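Local coordinates for protein ATP-dependent DNA helicase PIF1 (Candida albicans, PDB 7OTJ) that probably couples ATP hydrolysis to 5'-3' unwinding of DNA, including G-quadruplex structures, in the upkeep of nuclear and mitochondrial genomes, at residues Tyr237-Arg240 and Tyr241-Asp244; Pro211-Thr214 and Ala215-Phe218; Leu269-Pro272 and Gln273-Gln276. One frame throughout, in Å; residues are numbered along the deposited sequence.

Interaction 1. Residues Tyr237-Arg240 and Tyr241-Asp244; sequences YATR and YEVD. With K (potassium ion), chain I; nucleotides of chain C.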
ATOM      1  N   TYR A 237       7.058  12.276  -2.927  1.00 54.91           N
ATOM      2  CA  TYR A 237       7.426  12.692  -4.274  1.00 46.66           C
ATOM      3  C   TYR A 237       6.638  11.876  -5.287  1.00 53.06           C
ATOM      4  O   TYR A 237       6.083  10.821  -4.972  1.00 53.16           O
ATOM      5  CB  TYR A 237       8.920  12.521  -4.539  1.00 48.43           C
ATOM      6  CG  TYR A 237       9.807  13.286  -3.589  1.00 56.68           C
ATOM      7  CD1 TYR A 237      10.222  12.717  -2.398  1.00 50.70           C
ATOM      8  CD2 TYR A 237      10.229  14.579  -3.883  1.00 56.41           C
ATOM      9  CE1 TYR A 237      11.027  13.409  -1.524  1.00 56.07           C
ATOM     10  CE2 TYR A 237      11.036  15.275  -3.014  1.00 51.35           C
ATOM     11  CZ  TYR A 237      11.433  14.685  -1.834  1.00 53.60           C
ATOM     12  OH  TYR A 237      12.236  15.374  -0.956  1.00 55.18           O
ATOM     13  N   ALA A 238       6.596  12.380  -6.518  1.00 50.32           N
ATOM     14  CA  ALA A 238       5.853  11.692  -7.566  1.00 46.72           C
ATOM     15  C   ALA A 238       6.633  10.513  -8.134  1.00 55.43           C
ATOM     16  O   ALA A 238       6.039   9.493  -8.497  1.00 49.47           O
ATOM     17  CB  ALA A 238       5.489  12.669  -8.682  1.00 51.83           C
ATOM     18  N   THR A 239       7.953  10.633  -8.230  1.00 63.51           N
ATOM     19  CA  THR A 239       8.770   9.635  -8.903  1.00 55.07           C
ATOM     20  C   THR A 239       9.714   8.953  -7.922  1.00 57.55           C
ATOM     21  O   THR A 239      10.003   9.455  -6.831  1.00 51.96           O
ATOM     22  CB  THR A 239       9.591  10.273 -10.029  1.00 61.23           C
ATOM     23  OG1 THR A 239      10.566  11.155  -9.453  1.00 61.52           O
ATOM     24  CG2 THR A 239       8.688  11.060 -10.964  1.00 52.67           C
ATOM     25  N   ARG A 240      10.283   7.841  -8.383  1.00 55.41           N
ATOM     26  CA  ARG A 240      11.173   7.072  -7.527  1.00 55.30           C
ATOM     27  C   ARG A 240      12.561   7.685  -7.486  1.00 59.00           C
ATOM     28  O   ARG A 240      13.207   7.673  -6.435  1.00 67.95           O
ATOM     29  CB  ARG A 240      11.237   5.624  -8.007  1.00 52.52           C
ATOM     30  CG  ARG A 240      10.104   4.784  -7.451  1.00 66.40           C
ATOM     31  CD  ARG A 240      10.138   3.361  -7.968  1.00 75.27           C
ATOM     32  NE  ARG A 240       9.921   3.302  -9.408  1.00 69.09           N
ATOM     33  CZ  ARG A 240       9.910   2.181 -10.114  1.00 69.24           C
ATOM     34  NH1 ARG A 240      10.055   1.000  -9.537  1.00 78.94           N
ATOM     35  NH2 ARG A 240       9.756   2.248 -11.433  1.00 73.79           N
ATOM     36  N   TYR A 241      13.045   8.182  -8.631  1.00 57.29           N
ATOM     37  CA  TYR A 241      14.273   8.970  -8.667  1.00 63.28           C
ATOM     38  C   TYR A 241      14.349   9.962  -7.511  1.00 60.44           C
ATOM     39  O   TYR A 241      15.322   9.974  -6.752  1.00 63.38           O
ATOM     40  CB  TYR A 241      14.386   9.694 -10.011  1.00 65.81           C
ATOM     41  CG  TYR A 241      15.717  10.386 -10.229  1.00 61.97           C
ATOM     42  CD1 TYR A 241      16.857   9.659 -10.560  1.00 73.12           C
ATOM     43  CD2 TYR A 241      15.832  11.765 -10.116  1.00 68.46           C
ATOM     44  CE1 TYR A 241      18.079  10.293 -10.767  1.00 66.75           C
ATOM     45  CE2 TYR A 241      17.046  12.405 -10.320  1.00 68.41           C
ATOM     46  CZ  TYR A 241      18.165  11.665 -10.645  1.00 68.63           C
ATOM     47  OH  TYR A 241      19.370  12.304 -10.846  1.00 74.72           O
ATOM     48  N   GLU A 242      13.310  10.790  -7.351  1.00 60.61           N
ATOM     49  CA  GLU A 242      13.264  11.724  -6.227  1.00 55.05           C
ATOM     50  C   GLU A 242      13.326  10.985  -4.899  1.00 54.86           C
ATOM     51  O   GLU A 242      14.089  11.360  -4.000  1.00 66.38           O
ATOM     52  CB  GLU A 242      11.999  12.578  -6.293  1.00 53.46           C
ATOM     53  CG  GLU A 242      11.882  13.469  -7.505  1.00 54.46           C
ATOM     54  CD  GLU A 242      10.454  13.909  -7.752  1.00 61.40           C
ATOM     55  OE1 GLU A 242       9.586  13.030  -7.956  1.00 73.37           O
ATOM     56  OE2 GLU A 242      10.193  15.128  -7.733  1.00 62.05           O
ATOM     57  N   VAL A 243      12.527   9.922  -4.760  1.00 65.81           N
ATOM     58  CA  VAL A 243      12.481   9.186  -3.501  1.00 60.09           C
ATOM     59  C   VAL A 243      13.854   8.622  -3.176  1.00 63.86           C
ATOM     60  O   VAL A 243      14.346   8.754  -2.049  1.00 68.04           O
ATOM     61  CB  VAL A 243      11.407   8.080  -3.566  1.00 50.49           C
ATOM     62  CG1 VAL A 243      11.518   7.161  -2.365  1.00 50.30           C
ATOM     63  CG2 VAL A 243      10.025   8.691  -3.624  1.00 48.66           C
ATOM     64  N   ASP A 244      14.519   8.034  -4.173  1.00 60.14           N
ATOM     65  CA  ASP A 244      15.852   7.487  -3.954  1.00 64.35           C
ATOM     66  C   ASP A 244      16.867   8.593  -3.700  1.00 60.94           C
ATOM     67  O   ASP A 244      17.770   8.433  -2.872  1.00 69.67           O
ATOM     68  CB  ASP A 244      16.268   6.631  -5.149  1.00 64.33           C
ATOM     69  CG  ASP A 244      15.512   5.325  -5.209  1.00 66.74           C
ATOM     70  OD1 ASP A 244      14.814   5.016  -4.223  1.00 66.19           O
ATOM     71  OD2 ASP A 244      15.611   4.612  -6.230  1.00 73.17           O
TER
HETATM   72  K     K I1005       7.345  15.116  -7.447  1.00 93.30           K
ATOM     73  P    DT C   2       8.355   6.146 -11.809  1.00 59.82           P
ATOM     74  OP1  DT C   2       9.150   7.205 -11.146  1.00 71.41           O
ATOM     75  OP2  DT C   2       9.030   5.029 -12.508  1.00 68.46           O
ATOM     76  O5'  DT C   2       7.355   5.545 -10.716  1.00 60.58           O
ATOM     77  C5'  DT C   2       6.697   6.413  -9.796  1.00 60.57           C
ATOM     78  C4'  DT C   2       5.255   5.992  -9.577  1.00 51.42           C
ATOM     79  O4'  DT C   2       4.488   6.311 -10.754  1.00 59.91           O
ATOM     80  C3'  DT C   2       5.064   4.507  -9.316  1.00 51.83           C
ATOM     81  O3'  DT C   2       4.965   4.295  -7.923  1.00 49.80           O
ATOM     82  C2'  DT C   2       3.752   4.156 -10.028  1.00 52.62           C
ATOM     83  C1'  DT C   2       3.579   5.268 -11.064  1.00 61.82           C
ATOM     84  N1   DT C   2       3.823   4.837 -12.478  1.00 52.67           N
ATOM     85  C2   DT C   2       2.911   5.184 -13.452  1.00 61.84           C
ATOM     86  O2   DT C   2       1.889   5.808 -13.218  1.00 63.43           O
ATOM     87  N3   DT C   2       3.230   4.757 -14.715  1.00 54.52           N
ATOM     88  C4   DT C   2       4.352   4.048 -15.096  1.00 56.24           C
ATOM     89  O4   DT C   2       4.550   3.711 -16.260  1.00 61.04           O
ATOM     90  C5   DT C   2       5.274   3.730 -14.030  1.00 56.10           C
ATOM     91  C7   DT C   2       6.530   2.963 -14.325  1.00 61.11           C
ATOM     92  C6   DT C   2       4.970   4.138 -12.788  1.00 54.35           C
ATOM     93  P    DT C   3       5.711   3.052  -7.236  1.00 55.63           P
ATOM     94  OP1  DT C   3       5.938   3.401  -5.811  1.00 49.90           O
ATOM     95  OP2  DT C   3       6.858   2.689  -8.101  1.00 56.61           O
ATOM     96  O5'  DT C   3       4.633   1.867  -7.325  1.00 57.84           O
ATOM     97  C5'  DT C   3       3.368   2.018  -6.693  1.00 53.60           C
ATOM     98  C4'  DT C   3       2.353   0.994  -7.191  1.00 54.41           C
ATOM     99  O4'  DT C   3       2.081   1.212  -8.590  1.00 62.65           O
ATOM    100  C3'  DT C   3       2.781  -0.456  -7.089  1.00 54.98           C
ATOM    101  O3'  DT C   3       2.436  -0.965  -5.814  1.00 47.27           O
ATOM    102  C2'  DT C   3       1.963  -1.132  -8.193  1.00 56.62           C
ATOM    103  C1'  DT C   3       1.801  -0.023  -9.230  1.00 64.12           C
ATOM    104  N1   DT C   3       2.707  -0.149 -10.401  1.00 67.80           N
ATOM    105  C2   DT C   3       2.269  -0.806 -11.524  1.00 66.92           C
ATOM    106  O2   DT C   3       1.169  -1.318 -11.607  1.00 60.18           O
ATOM    107  N3   DT C   3       3.177  -0.848 -12.553  1.00 67.37           N
ATOM    108  C4   DT C   3       4.453  -0.296 -12.566  1.00 68.84           C
ATOM    109  O4   DT C   3       5.204  -0.383 -13.535  1.00 69.44           O
ATOM    110  C5   DT C   3       4.843   0.385 -11.354  1.00 73.19           C
ATOM    111  C7   DT C   3       6.200   1.021 -11.244  1.00 65.44           C
ATOM    112  C6   DT C   3       3.960   0.429 -10.347  1.00 72.19           C
ATOM    113  OP3  DT C   1      11.274  11.000 -16.236  1.00119.33           O
ATOM    114  P    DT C   1      10.705  11.584 -15.002  1.00148.77           P
ATOM    115  OP1  DT C   1      10.375  13.005 -15.243  1.00119.57           O
ATOM    116  OP2  DT C   1      11.608  11.241 -13.884  1.00125.52           O
ATOM    117  O5'  DT C   1       9.336  10.809 -14.755  1.00114.87           O
ATOM    118  C5'  DT C   1       9.298   9.397 -14.853  1.00104.04           C
ATOM    119  C4'  DT C   1       8.246   8.836 -13.919  1.00 99.10           C
ATOM    120  O4'  DT C   1       6.989   9.516 -14.154  1.00 98.54           O
ATOM    121  C3'  DT C   1       7.936   7.362 -14.104  1.00 87.89           C
ATOM    122  O3'  DT C   1       7.391   6.836 -12.892  1.00 71.98           O
ATOM    123  C2'  DT C   1       6.891   7.411 -15.212  1.00 88.83           C
ATOM    124  C1'  DT C   1       6.081   8.636 -14.791  1.00 91.94           C
ATOM    125  N1   DT C   1       5.448   9.373 -15.920  1.00100.56           N
ATOM    126  C2   DT C   1       4.355   8.832 -16.564  1.00103.60           C
ATOM    127  O2   DT C   1       3.866   7.752 -16.271  1.00 90.31           O
ATOM    128  N3   DT C   1       3.851   9.606 -17.578  1.00110.77           N
ATOM    129  C4   DT C   1       4.319  10.841 -17.999  1.00113.06           C
ATOM    130  O4   DT C   1       3.799  11.461 -18.922  1.00125.51           O
ATOM    131  C5   DT C   1       5.463  11.348 -17.277  1.00 98.95           C
ATOM    132  C7   DT C   1       6.059  12.673 -17.641  1.00 90.75           C
ATOM    133  C6   DT C   1       5.963  10.601 -16.285  1.00 98.87           C
TER
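T239 and E242 form a capping box at the start of helix 240-253, where strand 234-237 of the second, four-stranded parallel sheet of this helicase gives way to the helix. The carboxylate turns back onto the N-cap residue. OE1 of E242 accepts the backbone N-H of T239 at 2.9 Å, nearly along its own C-O axis, and the hydroxyl OG1 of T239 at 2.6 Å, from above the carboxylate plane. Two donors of one residue thus grip a single oxygen. The reciprocal bond of the box, from E242 N to T239 OG1, is weak at 3.5 Å although nearly straight. The threonine serves both directions because OG1 sits between its backbone N and carbonyl carbon (chi1 67°), near E242 OE1 and, more loosely, E242 N.

E242 reaches back with CG beside its own N and the chain extended beyond CG (chi2 160°). It crosses Y237 at a slant, CB lying 3.6 Å from the ring carbon CG of Y237, with ring and carboxylate planes 55° apart. CG2 of V243 also packs near CB of Y237. The phenol OH of Y237 is hydrogen-bonded to E235.

Both carboxylate oxygens of E242 also bind a potassium ion, whose site includes the carbonyl O of D466; the cation would probably favour the charged form of the glutamate. On the DNA side, R240 holds the strand of chain C twice, through its backbone N to OP1 of DT2 and through its guanidinium. The phosphate oxygen OP2 of DT3 lies over a face of that guanidinium, while OP2 of DT2 sits at its edge, 3.1 Å from R240 NH2 in a nearly straight hydrogen bond.

Interaction 2. Residues Pro211-Thr214 and Ala215-Phe218; sequences PDDT and ARDF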
ATOM      1  N   PRO A 211      -9.705  26.982  -6.869  1.00 63.78           N
ATOM      2  CA  PRO A 211      -9.860  28.439  -6.770  1.00 55.52           C
ATOM      3  C   PRO A 211      -8.556  29.108  -6.363  1.00 61.69           C
ATOM      4  O   PRO A 211      -7.644  28.474  -5.825  1.00 57.70           O
ATOM      5  CB  PRO A 211     -10.934  28.617  -5.687  1.00 55.07           C
ATOM      6  CG  PRO A 211     -11.595  27.290  -5.562  1.00 61.87           C
ATOM      7  CD  PRO A 211     -10.559  26.267  -5.906  1.00 65.95           C
ATOM      8  N   ASP A 212      -8.479  30.418  -6.630  1.00 57.42           N
ATOM      9  CA  ASP A 212      -7.273  31.180  -6.311  1.00 63.62           C
ATOM     10  C   ASP A 212      -6.929  31.081  -4.828  1.00 59.66           C
ATOM     11  O   ASP A 212      -5.769  30.850  -4.464  1.00 65.93           O
ATOM     12  CB  ASP A 212      -7.443  32.647  -6.725  1.00 60.43           C
ATOM     13  CG  ASP A 212      -7.692  32.809  -8.210  1.00 62.28           C
ATOM     14  OD1 ASP A 212      -7.667  31.787  -8.928  1.00 74.49           O
ATOM     15  OD2 ASP A 212      -7.922  33.948  -8.660  1.00 64.63           O
ATOM     16  N   ASP A 213      -7.925  31.263  -3.957  1.00 56.26           N
ATOM     17  CA  ASP A 213      -7.654  31.271  -2.522  1.00 55.30           C
ATOM     18  C   ASP A 213      -7.114  29.927  -2.048  1.00 54.81           C
ATOM     19  O   ASP A 213      -6.194  29.880  -1.222  1.00 58.50           O
ATOM     20  CB  ASP A 213      -8.914  31.651  -1.747  1.00 55.79           C
ATOM     21  CG  ASP A 213      -9.106  33.144  -1.640  1.00 57.94           C
ATOM     22  OD1 ASP A 213      -8.322  33.898  -2.251  1.00 60.89           O
ATOM     23  OD2 ASP A 213     -10.043  33.564  -0.931  1.00 66.65           O
ATOM     24  N   THR A 214      -7.670  28.822  -2.556  1.00 52.11           N
ATOM     25  CA  THR A 214      -7.132  27.505  -2.222  1.00 50.23           C
ATOM     26  C   THR A 214      -5.698  27.371  -2.716  1.00 52.23           C
ATOM     27  O   THR A 214      -4.808  26.939  -1.972  1.00 52.12           O
ATOM     28  CB  THR A 214      -8.016  26.398  -2.817  1.00 50.06           C
ATOM     29  OG1 THR A 214      -9.282  26.374  -2.147  1.00 50.52           O
ATOM     30  CG2 THR A 214      -7.354  25.030  -2.677  1.00 47.70           C
ATOM     31  N   ALA A 215      -5.449  27.766  -3.968  1.00 54.47           N
ATOM     32  CA  ALA A 215      -4.099  27.694  -4.519  1.00 59.89           C
ATOM     33  C   ALA A 215      -3.133  28.559  -3.722  1.00 56.06           C
ATOM     34  O   ALA A 215      -2.012  28.132  -3.416  1.00 60.49           O
ATOM     35  CB  ALA A 215      -4.105  28.114  -5.989  1.00 54.74           C
ATOM     36  N   ARG A 216      -3.539  29.783  -3.389  1.00 53.60           N
ATOM     37  CA  ARG A 216      -2.680  30.635  -2.578  1.00 54.13           C
ATOM     38  C   ARG A 216      -2.446  30.037  -1.193  1.00 56.43           C
ATOM     39  O   ARG A 216      -1.314  30.032  -0.694  1.00 53.56           O
ATOM     40  CB  ARG A 216      -3.295  32.027  -2.469  1.00 55.85           C
ATOM     41  CG  ARG A 216      -2.393  33.032  -1.802  1.00 56.91           C
ATOM     42  CD  ARG A 216      -2.959  33.461  -0.471  1.00 56.83           C
ATOM     43  NE  ARG A 216      -4.031  34.440  -0.618  1.00 58.27           N
ATOM     44  CZ  ARG A 216      -5.317  34.184  -0.421  1.00 66.45           C
ATOM     45  NH1 ARG A 216      -5.737  32.972  -0.087  1.00 66.76           N
ATOM     46  NH2 ARG A 216      -6.202  35.168  -0.554  1.00 62.92           N
ATOM     47  N   ASP A 217      -3.496  29.483  -0.577  1.00 59.08           N
ATOM     48  CA  ASP A 217      -3.365  28.920   0.766  1.00 58.38           C
ATOM     49  C   ASP A 217      -2.396  27.744   0.795  1.00 53.08           C
ATOM     50  O   ASP A 217      -1.780  27.474   1.834  1.00 49.90           O
ATOM     51  CB  ASP A 217      -4.735  28.509   1.313  1.00 58.54           C
ATOM     52  CG  ASP A 217      -5.561  29.698   1.792  1.00 57.62           C
ATOM     53  OD1 ASP A 217      -5.139  30.852   1.569  1.00 60.05           O
ATOM     54  OD2 ASP A 217      -6.630  29.478   2.399  1.00 54.73           O
ATOM     55  N   PHE A 218      -2.257  27.021  -0.318  1.00 48.98           N
ATOM     56  CA  PHE A 218      -1.276  25.945  -0.351  1.00 54.10           C
ATOM     57  C   PHE A 218       0.134  26.484  -0.556  1.00 51.20           C
ATOM     58  O   PHE A 218       1.086  25.970   0.040  1.00 53.30           O
ATOM     59  CB  PHE A 218      -1.620  24.937  -1.451  1.00 53.81           C
ATOM     60  CG  PHE A 218      -2.640  23.914  -1.041  1.00 51.72           C
ATOM     61  CD1 PHE A 218      -2.355  22.999  -0.040  1.00 49.61           C
ATOM     62  CD2 PHE A 218      -3.875  23.851  -1.670  1.00 45.99           C
ATOM     63  CE1 PHE A 218      -3.291  22.045   0.336  1.00 49.74           C
ATOM     64  CE2 PHE A 218      -4.809  22.903  -1.298  1.00 46.02           C
ATOM     65  CZ  PHE A 218      -4.518  22.001  -0.295  1.00 43.81           C
TER
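A215 begins the second turn of helix 212-219 by giving its backbone N to the carbonyl O of P211, the N-cap residue, at 3.0 Å. Its methyl lies near the carbonyl oxygens of P211 and D212, and it also touches V210, F494 and R496 in the neighbouring loops.

R216 comes next. Its N bonds to D212 O, while its side chain folds back along the helix surface toward D213. The aliphatic part leaves with CG anti to the backbone N (chi1 -172°) and then bends at both chi2 and chi3, bringing the guanidinium alongside the D213 carboxylate; the two flat groups are 33° apart. NH2 of R216 makes a salt bridge to OD1 of D213 at 3.0 Å, an i to i+3 pairing on the exposed side of the helix.

NH1 of the same guanidinium turns to the next residue, meeting OD1 of D217 at 2.8 Å in a salt bridge whose hydrogen bond is weak. D213, R216 and D217 therefore constitute a salt-bridge network along one short alpha-helix, with the arginine placed between two acids that would otherwise probably repel each other. The D217 carboxylate is shared further: OD1 also pairs with R220 and OD2 with R197 of helix 196-204, which links the two helices. Its backbone N bonds to D213 O.

F218 ends the walk on the buried side. Its ring lies beside T214, with CE2 3.6 Å from the methyl CG2 of T214, and meets the ring of F494 at about 20° between planes. The hydroxyl of T214 is turned instead to N204, at the end of helix 196-204.

Interaction 3. Residues Leu269-Pro272 and Gln273-Gln276; sequences LPEP and QKTQ
E271 closes the first turn of helix 273-279 with its carboxylate, which reaches T275 and K274. Its CG stands beside the backbone N and the chain bends at chi2 (-73°), bringing the acid back to the helix start. OE1 is the tightly held oxygen: it accepts T275 N at 3.1 Å and T275 OG1 at 2.8 Å, both on its syn side but from opposite faces of the carboxylate plane. This pair of bonds fixes the rotation of the group and satisfies the T275 backbone amide.

The other oxygen is held more loosely, the salt bridge from OE2 of E271 to NZ of K274 being long at 3.6 Å. Two backbone bonds also secure the turn, K274 N to P270 O and Q276 N to P272 O, the latter 2.9 Å. P272, which follows a cis peptide bond, lays its ring alongside the Q276 side chain, CG 4.0 Å from NE2 of Q276. E271, P272 and Q276 together make the solvent-facing surface.

L269 and K274 form the packed side. CB of L269 comes within 4.2 Å of CB of K274, and both side chains rest on V437 of strand 435-446, the leucine also on L436. This is plain packing at a strand-to-helix turn where the Pif1 2B domain, a family of the SH3 clan, begins: the chain passes from strand 259-267 into helix 273-279, against the antiparallel sheet that contains both strands.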
ATOM      1  N   LEU A 269      17.190 -19.694 -12.685  1.00 58.72           N
ATOM      2  CA  LEU A 269      16.671 -19.151 -13.928  1.00 56.28           C
ATOM      3  C   LEU A 269      17.813 -18.629 -14.799  1.00 54.88           C
ATOM      4  O   LEU A 269      18.825 -18.148 -14.286  1.00 52.90           O
ATOM      5  CB  LEU A 269      15.691 -18.017 -13.659  1.00 51.44           C
ATOM      6  CG  LEU A 269      14.304 -18.308 -13.098  1.00 68.60           C
ATOM      7  CD1 LEU A 269      13.530 -16.992 -13.072  1.00 57.93           C
ATOM      8  CD2 LEU A 269      13.561 -19.391 -13.899  1.00 51.51           C
ATOM      9  N   PRO A 270      17.675 -18.723 -16.118  1.00 57.04           N
ATOM     10  CA  PRO A 270      18.683 -18.147 -17.014  1.00 51.16           C
ATOM     11  C   PRO A 270      18.597 -16.626 -17.034  1.00 50.32           C
ATOM     12  O   PRO A 270      17.673 -16.016 -16.495  1.00 49.82           O
ATOM     13  CB  PRO A 270      18.330 -18.753 -18.374  1.00 53.09           C
ATOM     14  CG  PRO A 270      16.858 -18.999 -18.295  1.00 51.07           C
ATOM     15  CD  PRO A 270      16.570 -19.358 -16.859  1.00 51.36           C
ATOM     16  N   GLU A 271      19.608 -16.008 -17.643  1.00 50.32           N
ATOM     17  CA  GLU A 271      19.545 -14.573 -17.867  1.00 50.34           C
ATOM     18  C   GLU A 271      18.875 -14.277 -19.203  1.00 57.20           C
ATOM     19  O   GLU A 271      18.891 -15.107 -20.118  1.00 49.85           O
ATOM     20  CB  GLU A 271      20.952 -13.965 -17.846  1.00 54.93           C
ATOM     21  CG  GLU A 271      21.690 -14.060 -16.513  1.00 50.47           C
ATOM     22  CD  GLU A 271      21.152 -13.114 -15.444  1.00 51.51           C
ATOM     23  OE1 GLU A 271      20.183 -12.375 -15.711  1.00 52.08           O
ATOM     24  OE2 GLU A 271      21.711 -13.111 -14.326  1.00 50.51           O
ATOM     25  N   PRO A 272      18.304 -13.075 -19.371  1.00 58.51           N
ATOM     26  CA  PRO A 272      18.171 -11.964 -18.421  1.00 48.36           C
ATOM     27  C   PRO A 272      17.027 -12.162 -17.420  1.00 55.94           C
ATOM     28  O   PRO A 272      16.811 -11.303 -16.559  1.00 57.62           O
ATOM     29  CB  PRO A 272      17.898 -10.771 -19.332  1.00 49.43           C
ATOM     30  CG  PRO A 272      17.121 -11.367 -20.459  1.00 57.69           C
ATOM     31  CD  PRO A 272      17.646 -12.771 -20.656  1.00 48.50           C
ATOM     32  N   GLN A 273      16.284 -13.263 -17.573  1.00 48.25           N
ATOM     33  CA  GLN A 273      15.105 -13.505 -16.741  1.00 50.57           C
ATOM     34  C   GLN A 273      15.410 -13.369 -15.253  1.00 53.10           C
ATOM     35  O   GLN A 273      14.593 -12.837 -14.492  1.00 52.36           O
ATOM     36  CB  GLN A 273      14.529 -14.890 -17.041  1.00 48.58           C
ATOM     37  CG  GLN A 273      13.670 -14.950 -18.297  1.00 48.41           C
ATOM     38  CD  GLN A 273      14.482 -14.911 -19.576  1.00 49.15           C
ATOM     39  OE1 GLN A 273      15.612 -15.398 -19.624  1.00 53.18           O
ATOM     40  NE2 GLN A 273      13.909 -14.325 -20.622  1.00 49.33           N
ATOM     41  N   LYS A 274      16.581 -13.847 -14.819  1.00 48.88           N
ATOM     42  CA  LYS A 274      16.932 -13.783 -13.402  1.00 53.18           C
ATOM     43  C   LYS A 274      17.170 -12.347 -12.953  1.00 57.67           C
ATOM     44  O   LYS A 274      16.741 -11.949 -11.864  1.00 56.59           O
ATOM     45  CB  LYS A 274      18.167 -14.637 -13.124  1.00 52.00           C
ATOM     46  CG  LYS A 274      18.409 -14.905 -11.651  1.00 55.33           C
ATOM     47  CD  LYS A 274      19.712 -15.656 -11.439  1.00 62.69           C
ATOM     48  CE  LYS A 274      20.894 -14.782 -11.799  1.00 67.23           C
ATOM     49  NZ  LYS A 274      22.173 -15.526 -11.708  1.00 75.75           N
ATOM     50  N   THR A 275      17.840 -11.551 -13.785  1.00 53.36           N
ATOM     51  CA  THR A 275      18.062 -10.157 -13.427  1.00 48.53           C
ATOM     52  C   THR A 275      16.752  -9.382 -13.437  1.00 53.08           C
ATOM     53  O   THR A 275      16.500  -8.565 -12.545  1.00 53.59           O
ATOM     54  CB  THR A 275      19.069  -9.527 -14.387  1.00 50.93           C
ATOM     55  OG1 THR A 275      20.369 -10.076 -14.145  1.00 56.88           O
ATOM     56  CG2 THR A 275      19.112  -8.020 -14.211  1.00 48.42           C
ATOM     57  N   GLN A 276      15.882  -9.665 -14.407  1.00 47.63           N
ATOM     58  CA  GLN A 276      14.635  -8.919 -14.502  1.00 48.59           C
ATOM     59  C   GLN A 276      13.684  -9.277 -13.369  1.00 53.91           C
ATOM     60  O   GLN A 276      12.860  -8.446 -12.974  1.00 61.22           O
ATOM     61  CB  GLN A 276      13.990  -9.154 -15.866  1.00 52.72           C
ATOM     62  CG  GLN A 276      14.842  -8.643 -17.028  1.00 46.91           C
ATOM     63  CD  GLN A 276      14.313  -9.085 -18.379  1.00 61.39           C
ATOM     64  OE1 GLN A 276      13.594 -10.082 -18.481  1.00 66.62           O
ATOM     65  NE2 GLN A 276      14.667  -8.349 -19.424  1.00 61.22           N
TER

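All three are helix starts in the helicase part of a longer protein, and along the chain they follow in series, none nesting in or crossing another. Interaction 2 comes first, joining helix 212-219 to helix 196-204. Interaction 1 follows, taking strand 234-237 of the four-stranded parallel sheet into helix 240-253 at the bound DNA strand. Interaction 3 closes the turn between strand 259-267 of the antiparallel sheet and helix 273-279. Each is a short local closure between adjoining residues. Centres of interactions 2 and 3 are about 50 Å apart; the centre of interaction 1 lies about 26 Å from either.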